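PDB 6W0P: kojibiose phosphorylase from Gut metagenome, which belongs to glycoside hydrolase family 65, carbohydrate-active enzymes that combine an N-terminal beta-rich domain, a central helical catalytic domain and a small C-terminal domain. Local coordinates for residues 42-47 against 113-118; 28-33 against 52-57; 8-13 against 17-22. All coordinates share one frame; numbering follows the deposited sequence.

The three contacts cluster on the same side of the chain's centre, in the N-terminal region of the enzyme. Interaction 3 comes first along the sequence and closes the hairpin of strands 10-11 and 15-19. Interactions 2 and 1 then alternate, since 28-33, 42-47, 52-57 and 113-118 follow in that order. Strands 15-19 and 109-118 are neighbours in one antiparallel sheet, which ties interaction 3 to interaction 1, their centres about 11 Å apart. Interaction 2 has its centre about 9 Å from that of interaction 1. Through Ser-29, bonded to Tyr-8 beside the hairpin, and Glu-30, bonded to Leu-55, helix 26-32 links the edge of the sheet to the loop before strand 58-60.

Interaction 1: residues 42-47 against 113-118; sequences TRAFFD and FKRILD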
loop_
_atom_site.group_PDB
_atom_site.type_symbol
_atom_site.label_atom_id
_atom_site.label_comp_id
_atom_site.label_asym_id
_atom_site.label_seq_id
_atom_site.Cartn_x
_atom_site.Cartn_y
_atom_site.Cartn_z
ATOM N N THR A 42 -23.131 -5.612 24.542
ATOM C CA THR A 42 -23.570 -4.206 24.467
ATOM C C THR A 42 -22.557 -3.339 25.189
ATOM O O THR A 42 -22.189 -3.683 26.318
ATOM C CB THR A 42 -24.983 -4.018 25.039
ATOM O OG1 THR A 42 -24.958 -4.450 26.400
ATOM C CG2 THR A 42 -26.004 -4.809 24.261
ATOM N N ARG A 43 -22.190 -2.231 24.557
ATOM C CA ARG A 43 -21.487 -1.112 25.218
ATOM C C ARG A 43 -22.424 -0.541 26.278
ATOM O O ARG A 43 -23.652 -0.690 26.140
ATOM C CB ARG A 43 -21.091 -0.050 24.184
ATOM C CG ARG A 43 -19.878 -0.428 23.341
ATOM C CD ARG A 43 -19.622 0.576 22.234
ATOM N NE ARG A 43 -19.184 1.855 22.777
ATOM C CZ ARG A 43 -17.938 2.151 23.108
ATOM N NH1 ARG A 43 -16.962 1.268 22.980
ATOM N NH2 ARG A 43 -17.654 3.343 23.566
ATOM N N ALA A 44 -21.859 0.165 27.253
ATOM C CA ALA A 44 -22.594 0.755 28.389
ATOM C C ALA A 44 -23.109 2.136 27.980
ATOM O O ALA A 44 -23.045 3.082 28.810
ATOM C CB ALA A 44 -21.723 0.825 29.604
ATOM N N PHE A 45 -23.611 2.243 26.748
ATOM C CA PHE A 45 -24.224 3.482 26.242
ATOM C C PHE A 45 -25.475 3.703 27.089
ATOM O O PHE A 45 -26.095 2.725 27.499
ATOM C CB PHE A 45 -24.503 3.393 24.743
ATOM C CG PHE A 45 -25.484 2.316 24.359
ATOM C CD1 PHE A 45 -26.847 2.550 24.418
ATOM C CD2 PHE A 45 -25.039 1.071 23.962
ATOM C CE1 PHE A 45 -27.751 1.553 24.076
ATOM C CE2 PHE A 45 -25.938 0.068 23.641
ATOM C CZ PHE A 45 -27.292 0.310 23.691
ATOM N N PHE A 46 -25.753 4.963 27.393
ATOM C CA PHE A 46 -26.993 5.442 28.045
ATOM C C PHE A 46 -28.209 4.931 27.279
ATOM O O PHE A 46 -28.224 4.976 26.041
ATOM C CB PHE A 46 -26.997 6.974 28.131
ATOM C CG PHE A 46 -26.009 7.542 29.117
ATOM C CD1 PHE A 46 -25.203 6.713 29.891
ATOM C CD2 PHE A 46 -25.916 8.908 29.308
ATOM C CE1 PHE A 46 -24.319 7.241 30.825
ATOM C CE2 PHE A 46 -25.024 9.432 30.231
ATOM C CZ PHE A 46 -24.236 8.600 30.996
ATOM N N ASP A 47 -29.210 4.475 28.028
ATOM C CA ASP A 47 -30.489 3.952 27.484
ATOM C C ASP A 47 -31.238 5.126 26.854
ATOM O O ASP A 47 -31.549 5.041 25.672
ATOM C CB ASP A 47 -31.292 3.282 28.592
ATOM C CG ASP A 47 -30.409 2.395 29.446
ATOM O OD1 ASP A 47 -30.374 1.190 29.163
ATOM O OD2 ASP A 47 -29.737 2.931 30.366
ATOM N N PHE A 113 -25.403 10.984 40.588
ATOM C CA PHE A 113 -25.165 9.993 39.509
ATOM C C PHE A 113 -24.209 8.935 40.058
ATOM O O PHE A 113 -23.186 9.282 40.669
ATOM C CB PHE A 113 -24.555 10.679 38.285
ATOM C CG PHE A 113 -24.222 9.798 37.109
ATOM C CD1 PHE A 113 -23.055 9.061 37.084
ATOM C CD2 PHE A 113 -25.025 9.789 35.987
ATOM C CE1 PHE A 113 -22.741 8.264 35.999
ATOM C CE2 PHE A 113 -24.716 8.985 34.900
ATOM C CZ PHE A 113 -23.571 8.229 34.906
ATOM N N LYS A 114 -24.529 7.670 39.836
ATOM C CA LYS A 114 -23.640 6.550 40.213
ATOM C C LYS A 114 -23.848 5.456 39.168
ATOM O O LYS A 114 -25.013 5.169 38.871
ATOM C CB LYS A 114 -23.942 6.136 41.658
ATOM C CG LYS A 114 -23.135 4.968 42.187
ATOM C CD LYS A 114 -23.279 4.813 43.691
ATOM C CE LYS A 114 -22.320 3.812 44.304
ATOM N NZ LYS A 114 -21.950 4.188 45.695
ATOM N N ARG A 115 -22.752 4.955 38.594
ATOM C CA ARG A 115 -22.703 3.836 37.615
ATOM C C ARG A 115 -22.025 2.635 38.290
ATOM O O ARG A 115 -20.931 2.830 38.863
ATOM C CB ARG A 115 -21.899 4.273 36.388
ATOM C CG ARG A 115 -22.259 3.526 35.121
ATOM C CD ARG A 115 -21.191 3.586 34.049
ATOM N NE ARG A 115 -20.917 4.934 33.579
ATOM C CZ ARG A 115 -21.213 5.427 32.378
ATOM N NH1 ARG A 115 -21.828 4.711 31.457
ATOM N NH2 ARG A 115 -20.874 6.667 32.097
ATOM N N ILE A 116 -22.632 1.450 38.233
ATOM C CA ILE A 116 -22.114 0.223 38.911
ATOM C C ILE A 116 -22.114 -0.958 37.943
ATOM O O ILE A 116 -23.156 -1.251 37.351
ATOM C CB ILE A 116 -22.934 -0.119 40.161
ATOM C CG1 ILE A 116 -22.994 1.070 41.118
ATOM C CG2 ILE A 116 -22.369 -1.361 40.834
ATOM C CD1 ILE A 116 -23.980 0.905 42.254
ATOM N N LEU A 117 -20.978 -1.641 37.816
ATOM C CA LEU A 117 -20.929 -2.988 37.200
ATOM C C LEU A 117 -20.617 -3.948 38.348
ATOM O O LEU A 117 -19.587 -3.760 39.020
ATOM C CB LEU A 117 -19.885 -3.001 36.083
ATOM C CG LEU A 117 -19.559 -4.381 35.498
ATOM C CD1 LEU A 117 -20.757 -4.965 34.784
ATOM C CD2 LEU A 117 -18.382 -4.316 34.546
ATOM N N ASP A 118 -21.502 -4.896 38.627
ATOM C CA ASP A 118 -21.252 -5.898 39.695
ATOM C C ASP A 118 -20.572 -7.120 39.067
ATOM O O ASP A 118 -21.210 -7.845 38.311
ATOM C CB ASP A 118 -22.541 -6.256 40.428
ATOM C CG ASP A 118 -22.266 -6.911 41.761
ATOM O OD1 ASP A 118 -21.328 -7.737 41.802
ATOM O OD2 ASP A 118 -22.978 -6.557 42.753
#
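Phe-46, from the loop after strand 40-42, meets Phe-113 and Arg-115, two residues that project from the same side of strand 109-118. The backbones themselves stay well apart: the nearest pair of CA atoms, those of Ala-44 and Leu-117, is separated by 9.7 Å, so side chains have to span the gap.

The apolar part of the contact is a meeting of two phenyl rings coming from opposite directions. CZ of Phe-46 lies 4.0 Å from CE2 of Phe-113 and equally close to its CZ. Phe-21, in the loop that follows strand 15-19, touches both rings and makes this an aromatic cluster.

Between Arg-115 and Phe-46 the approach is different. The arginine leaves the strand with CG anti to its own backbone nitrogen (chi1 -155°), then bends at chi3 (-62°), which brings the guanidinium up beside the phenyl ring. NH1 of Arg-115 stands 3.6 Å from CE1 of Phe-46, near the plane of the ring and at its edge, with the two flat groups inclined at 31°. This is not a cation lying over an aromatic face; Phe-46 makes its cation-pi contact with Arg-126 of strand 123-132.

The polar bonds of the guanidinium are made within the sheet. NE of Arg-115 forms a salt bridge with OE1 of Glu-18 on the neighbouring strand, and NH1 bonds to the hydroxyl of Tyr-124. O of Ala-44 is a further neighbour, 3.3 Å from NH1 of Arg-115 and in the guanidinium plane.

All four touching residues are buried. The positive charge of Arg-115 is probably balanced mainly by Glu-18, with Tyr-124 as a further polar partner, while the edge of Phe-46 only packs against the guanidinium.

Interaction 2: residues 28-33 against 52-57; sequences VSESIF and GKQLIG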
loop_
_atom_site.group_PDB
_atom_site.type_symbol
_atom_site.label_atom_id
_atom_site.label_comp_id
_atom_site.label_asym_id
_atom_site.label_seq_id
_atom_site.Cartn_x
_atom_site.Cartn_y
_atom_site.Cartn_z
ATOM N N VAL A 28 -15.161 6.034 27.320
ATOM C CA VAL A 28 -14.270 5.142 28.121
ATOM C C VAL A 28 -15.156 4.243 28.984
ATOM O O VAL A 28 -14.939 3.037 28.964
ATOM C CB VAL A 28 -13.251 5.928 28.977
ATOM C CG1 VAL A 28 -12.570 5.040 30.005
ATOM C CG2 VAL A 28 -12.211 6.614 28.108
ATOM N N SER A 29 -16.136 4.828 29.679
ATOM C CA SER A 29 -17.095 4.127 30.563
ATOM C C SER A 29 -17.930 3.159 29.722
ATOM O O SER A 29 -18.014 1.975 30.073
ATOM C CB SER A 29 -17.934 5.117 31.337
ATOM O OG SER A 29 -17.101 5.992 32.103
ATOM N N GLU A 30 -18.501 3.623 28.618
ATOM C CA GLU A 30 -19.216 2.747 27.655
ATOM C C GLU A 30 -18.404 1.457 27.425
ATOM O O GLU A 30 -19.013 0.357 27.376
ATOM C CB GLU A 30 -19.422 3.448 26.309
ATOM C CG GLU A 30 -20.475 4.543 26.304
ATOM C CD GLU A 30 -20.729 5.176 24.937
ATOM O OE1 GLU A 30 -19.905 4.970 24.006
ATOM O OE2 GLU A 30 -21.748 5.889 24.800
ATOM N N SER A 31 -17.086 1.566 27.226
ATOM C CA SER A 31 -16.234 0.400 26.881
ATOM C C SER A 31 -16.078 -0.501 28.122
ATOM O O SER A 31 -16.389 -1.695 28.063
ATOM C CB SER A 31 -14.902 0.856 26.332
ATOM O OG SER A 31 -15.058 1.569 25.114
ATOM N N ILE A 32 -15.697 0.106 29.233
ATOM C CA ILE A 32 -15.296 -0.582 30.490
ATOM C C ILE A 32 -16.485 -1.343 31.045
ATOM O O ILE A 32 -16.308 -2.495 31.495
ATOM C CB ILE A 32 -14.727 0.435 31.498
ATOM C CG1 ILE A 32 -13.359 0.937 31.033
ATOM C CG2 ILE A 32 -14.694 -0.162 32.901
ATOM C CD1 ILE A 32 -12.757 2.010 31.910
ATOM N N PHE A 33 -17.651 -0.709 31.027
ATOM C CA PHE A 33 -18.868 -1.233 31.688
ATOM C C PHE A 33 -19.654 -2.125 30.725
ATOM O O PHE A 33 -20.790 -2.459 31.052
ATOM C CB PHE A 33 -19.714 -0.078 32.217
ATOM C CG PHE A 33 -19.170 0.590 33.452
ATOM C CD1 PHE A 33 -18.124 1.493 33.371
ATOM C CD2 PHE A 33 -19.745 0.359 34.685
ATOM C CE1 PHE A 33 -17.648 2.138 34.507
ATOM C CE2 PHE A 33 -19.238 0.970 35.825
ATOM C CZ PHE A 33 -18.217 1.891 35.730
ATOM N N GLY A 52 -24.379 14.011 23.851
ATOM C CA GLY A 52 -22.914 14.134 23.972
ATOM C C GLY A 52 -22.247 13.134 23.050
ATOM O O GLY A 52 -22.987 12.416 22.352
ATOM N N LYS A 53 -20.915 13.067 23.042
ATOM C CA LYS A 53 -20.166 12.064 22.244
ATOM C C LYS A 53 -20.453 10.675 22.843
ATOM O O LYS A 53 -20.323 10.476 24.052
ATOM C CB LYS A 53 -18.674 12.434 22.119
ATOM C CG LYS A 53 -17.738 11.861 23.170
ATOM C CD LYS A 53 -16.494 12.715 23.471
ATOM C CE LYS A 53 -15.944 12.487 24.870
ATOM N NZ LYS A 53 -16.951 12.835 25.905
ATOM N N GLN A 54 -20.889 9.747 22.015
ATOM C CA GLN A 54 -21.225 8.376 22.450
ATOM C C GLN A 54 -20.980 7.467 21.264
ATOM O O GLN A 54 -21.011 7.959 20.104
ATOM C CB GLN A 54 -22.675 8.269 22.936
ATOM C CG GLN A 54 -23.714 8.829 21.966
ATOM C CD GLN A 54 -25.113 8.381 22.336
ATOM O OE1 GLN A 54 -25.384 7.925 23.456
ATOM N NE2 GLN A 54 -26.011 8.488 21.381
ATOM N N LEU A 55 -20.717 6.204 21.561
ATOM C CA LEU A 55 -20.754 5.118 20.572
ATOM C C LEU A 55 -21.758 4.100 21.101
ATOM O O LEU A 55 -21.417 3.326 21.997
ATOM C CB LEU A 55 -19.365 4.514 20.379
ATOM C CG LEU A 55 -19.308 3.406 19.325
ATOM C CD1 LEU A 55 -19.814 3.900 17.974
ATOM C CD2 LEU A 55 -17.893 2.852 19.178
ATOM N N ILE A 56 -22.962 4.142 20.548
ATOM C CA ILE A 56 -24.013 3.106 20.745
ATOM C C ILE A 56 -23.574 1.861 19.972
ATOM O O ILE A 56 -23.232 1.967 18.763
ATOM C CB ILE A 56 -25.403 3.587 20.305
ATOM C CG1 ILE A 56 -25.877 4.772 21.154
ATOM C CG2 ILE A 56 -26.367 2.423 20.366
ATOM C CD1 ILE A 56 -27.190 5.379 20.706
ATOM N N GLY A 57 -23.594 0.722 20.646
ATOM C CA GLY A 57 -22.903 -0.484 20.161
ATOM C C GLY A 57 -23.534 -1.715 20.760
ATOM O O GLY A 57 -23.399 -1.890 21.986
HETATM O O HOH W 1 -23.755 6.908 26.082
#
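Glu-30 reaches Gln-54 and Leu-55 because its CG lies anti to the carbonyl carbon (chi1 -73°) and the chain beyond is extended (chi2 -176°), which carries the carboxylate straight off helix 26-32 to the backbone of the loop. There OE1 of Glu-30 accepts the N-H of Leu-55 at 2.9 Å. The bond is fairly straight, 160° at the hydrogen, and uses the syn lone pair of the oxygen.

OE2 of the same carboxylate packs 3.2 Å from CB of Gln-54 and takes a hydrogen bond from a water at 2.6 Å. That water also donates to OE1 of Gln-54, over a longer 3.3 Å, so the glutamine amide is linked to the carboxylate indirectly.

One approach looks unfavourable at first: OE1 of Glu-30 and O of Leu-55, both acceptors, are 3.0 Å apart. Arg-43 would ease this, since its NH2 forms a salt bridge with OE1 while its NE bonds to the Leu-55 carbonyl. The buried carboxylate thus pins the loop before strand 58-60 to helix 26-32.

Backbone bonds from Glu-30 to Ala-44 and from Gly-57 to Arg-43 fasten both segments to the residues just after strand 40-42, and Ser-29 leans on strands 15-19 and 109-118.

Interaction 3: residues 8-13 against 17-22; sequences YLETEP and VENNFH
The N-H of Glu-10 is bonded to O of Val-17 at 2.8 Å in the beta hairpin of strands 10-11 and 15-19, whose short, weakly bonded first strand lies at the edge of the large antiparallel sheet. From there the glutamate side chain can be followed outward. Its CB packs 3.9 Å from CB of Val-17; CG lies 3.6 Å from ND2 of Asn-19; and a bend at chi2 (-42°) brings the carboxylate near the Asn-19 amide. The two side chains cross at about a right angle, yet their planes are only 24° apart. At the tip, OE1 of Glu-10 accepts a hydrogen bond from a water that also donates to O of Tyr-8 and accepts from N of Asn-19.

Val-17 also touches Glu-12 through its CG2, although that carboxylate finds its charged partner in Arg-15. On the other flank, CD2 of Leu-9 rests 3.6 Å from CB of Glu-18. Tyr-8 turns its ring edge to the face of His-22 in a T-shaped stack, with centroids 5.2 Å apart and planes at 66°, while its hydroxyl bonds to Ser-29 on helix 26-32.

Glu-18, salt-bridged to Arg-115 through its other oxygen, fixes the imidazole with OE2. This oxygen receives ND1-H of His-22 on its anti lone pair at 2.8 Å, and the backbone N-H of His-22 from above the carboxylate plane at 2.9 Å.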
loop_
_atom_site.group_PDB
_atom_site.type_symbol
_atom_site.label_atom_id
_atom_site.label_comp_id
_atom_site.label_asym_id
_atom_site.label_seq_id
_atom_site.Cartn_x
_atom_site.Cartn_y
_atom_site.Cartn_z
ATOM N N TYR A 8 -10.255 7.399 37.374
ATOM C CA TYR A 8 -11.519 8.118 37.672
ATOM C C TYR A 8 -12.554 7.171 38.286
ATOM O O TYR A 8 -13.604 7.715 38.734
ATOM C CB TYR A 8 -12.093 8.788 36.427
ATOM C CG TYR A 8 -12.782 7.882 35.427
ATOM C CD1 TYR A 8 -12.056 7.090 34.555
ATOM C CD2 TYR A 8 -14.160 7.853 35.316
ATOM C CE1 TYR A 8 -12.678 6.290 33.606
ATOM C CE2 TYR A 8 -14.800 7.056 34.377
ATOM C CZ TYR A 8 -14.056 6.265 33.520
ATOM O OH TYR A 8 -14.673 5.473 32.585
ATOM N N LEU A 9 -12.278 5.860 38.353
ATOM C CA LEU A 9 -13.252 4.855 38.870
ATOM C C LEU A 9 -12.891 4.461 40.302
ATOM O O LEU A 9 -11.704 4.383 40.625
ATOM C CB LEU A 9 -13.309 3.653 37.921
ATOM C CG LEU A 9 -13.884 3.990 36.545
ATOM C CD1 LEU A 9 -13.775 2.816 35.593
ATOM C CD2 LEU A 9 -15.336 4.421 36.650
ATOM N N GLU A 10 -13.898 4.256 41.138
ATOM C CA GLU A 10 -13.709 3.768 42.526
ATOM C C GLU A 10 -13.086 2.365 42.491
ATOM O O GLU A 10 -13.354 1.571 41.546
ATOM C CB GLU A 10 -15.025 3.747 43.298
ATOM C CG GLU A 10 -15.671 5.114 43.442
ATOM C CD GLU A 10 -14.731 6.267 43.765
ATOM O OE1 GLU A 10 -14.817 7.307 43.094
ATOM O OE2 GLU A 10 -13.896 6.112 44.679
ATOM N N THR A 11 -12.273 2.098 43.506
ATOM C CA THR A 11 -11.575 0.821 43.763
ATOM C C THR A 11 -12.390 -0.015 44.744
ATOM O O THR A 11 -12.413 0.343 45.925
ATOM C CB THR A 11 -10.178 1.085 44.314
ATOM O OG1 THR A 11 -9.507 1.830 43.302
ATOM C CG2 THR A 11 -9.431 -0.195 44.597
ATOM N N GLU A 12 -13.014 -1.080 44.247
ATOM C CA GLU A 12 -13.727 -2.111 45.043
ATOM C C GLU A 12 -13.376 -3.477 44.468
ATOM O O GLU A 12 -13.239 -3.620 43.255
ATOM C CB GLU A 12 -15.242 -1.989 44.939
ATOM C CG GLU A 12 -15.832 -0.725 45.514
ATOM C CD GLU A 12 -17.345 -0.818 45.572
ATOM O OE1 GLU A 12 -17.870 -1.978 45.597
ATOM O OE2 GLU A 12 -17.997 0.257 45.590
ATOM N N PRO A 13 -13.309 -4.533 45.300
ATOM C CA PRO A 13 -12.841 -5.828 44.823
ATOM C C PRO A 13 -13.848 -6.542 43.914
ATOM O O PRO A 13 -13.366 -7.315 43.113
ATOM C CB PRO A 13 -12.559 -6.652 46.098
ATOM C CG PRO A 13 -13.308 -5.943 47.217
ATOM C CD PRO A 13 -13.626 -4.532 46.733
ATOM N N VAL A 17 -17.196 1.046 39.967
ATOM C CA VAL A 17 -18.136 2.133 40.346
ATOM C C VAL A 17 -17.627 3.447 39.758
ATOM O O VAL A 17 -16.430 3.771 39.973
ATOM C CB VAL A 17 -18.316 2.210 41.872
ATOM C CG1 VAL A 17 -19.259 3.351 42.268
ATOM C CG2 VAL A 17 -18.847 0.896 42.399
ATOM N N GLU A 18 -18.504 4.170 39.057
ATOM C CA GLU A 18 -18.272 5.592 38.676
ATOM C C GLU A 18 -19.105 6.469 39.618
ATOM O O GLU A 18 -20.311 6.311 39.623
ATOM C CB GLU A 18 -18.614 5.861 37.207
ATOM C CG GLU A 18 -18.194 7.250 36.736
ATOM C CD GLU A 18 -18.693 7.669 35.358
ATOM O OE1 GLU A 18 -19.535 6.935 34.756
ATOM O OE2 GLU A 18 -18.200 8.711 34.866
ATOM N N ASN A 19 -18.448 7.276 40.439
ATOM C CA ASN A 19 -19.075 8.241 41.382
ATOM C C ASN A 19 -19.153 9.587 40.656
ATOM O O ASN A 19 -18.087 10.159 40.385
ATOM C CB ASN A 19 -18.264 8.396 42.677
ATOM C CG ASN A 19 -18.607 7.404 43.770
ATOM O OD1 ASN A 19 -19.451 6.527 43.586
ATOM N ND2 ASN A 19 -17.950 7.525 44.916
ATOM N N ASN A 20 -20.363 10.050 40.337
ATOM C CA ASN A 20 -20.589 11.237 39.466
ATOM C C ASN A 20 -20.311 10.852 38.008
ATOM O O ASN A 20 -19.479 9.950 37.769
ATOM C CB ASN A 20 -19.740 12.450 39.869
ATOM C CG ASN A 20 -19.948 12.855 41.314
ATOM O OD1 ASN A 20 -21.081 12.899 41.807
ATOM N ND2 ASN A 20 -18.854 13.165 41.995
ATOM N N PHE A 21 -21.005 11.517 37.080
ATOM C CA PHE A 21 -20.798 11.367 35.624
ATOM C C PHE A 21 -19.569 12.171 35.246
ATOM O O PHE A 21 -19.554 13.330 35.638
ATOM C CB PHE A 21 -21.997 11.870 34.827
ATOM C CG PHE A 21 -21.860 11.698 33.333
ATOM C CD1 PHE A 21 -21.366 10.514 32.792
ATOM C CD2 PHE A 21 -22.238 12.712 32.461
ATOM C CE1 PHE A 21 -21.244 10.360 31.419
ATOM C CE2 PHE A 21 -22.125 12.549 31.084
ATOM C CZ PHE A 21 -21.640 11.370 30.569
ATOM N N HIS A 22 -18.599 11.568 34.557
ATOM C CA HIS A 22 -17.448 12.271 33.930
ATOM C C HIS A 22 -17.678 12.360 32.426
ATOM O O HIS A 22 -17.515 11.368 31.711
ATOM C CB HIS A 22 -16.127 11.562 34.247
ATOM C CG HIS A 22 -15.919 11.319 35.696
ATOM N ND1 HIS A 22 -16.714 10.438 36.414
ATOM C CD2 HIS A 22 -15.034 11.846 36.564
ATOM C CE1 HIS A 22 -16.319 10.431 37.666
ATOM N NE2 HIS A 22 -15.285 11.286 37.781
HETATM O O HOH W 2 -15.555 7.438 40.317
#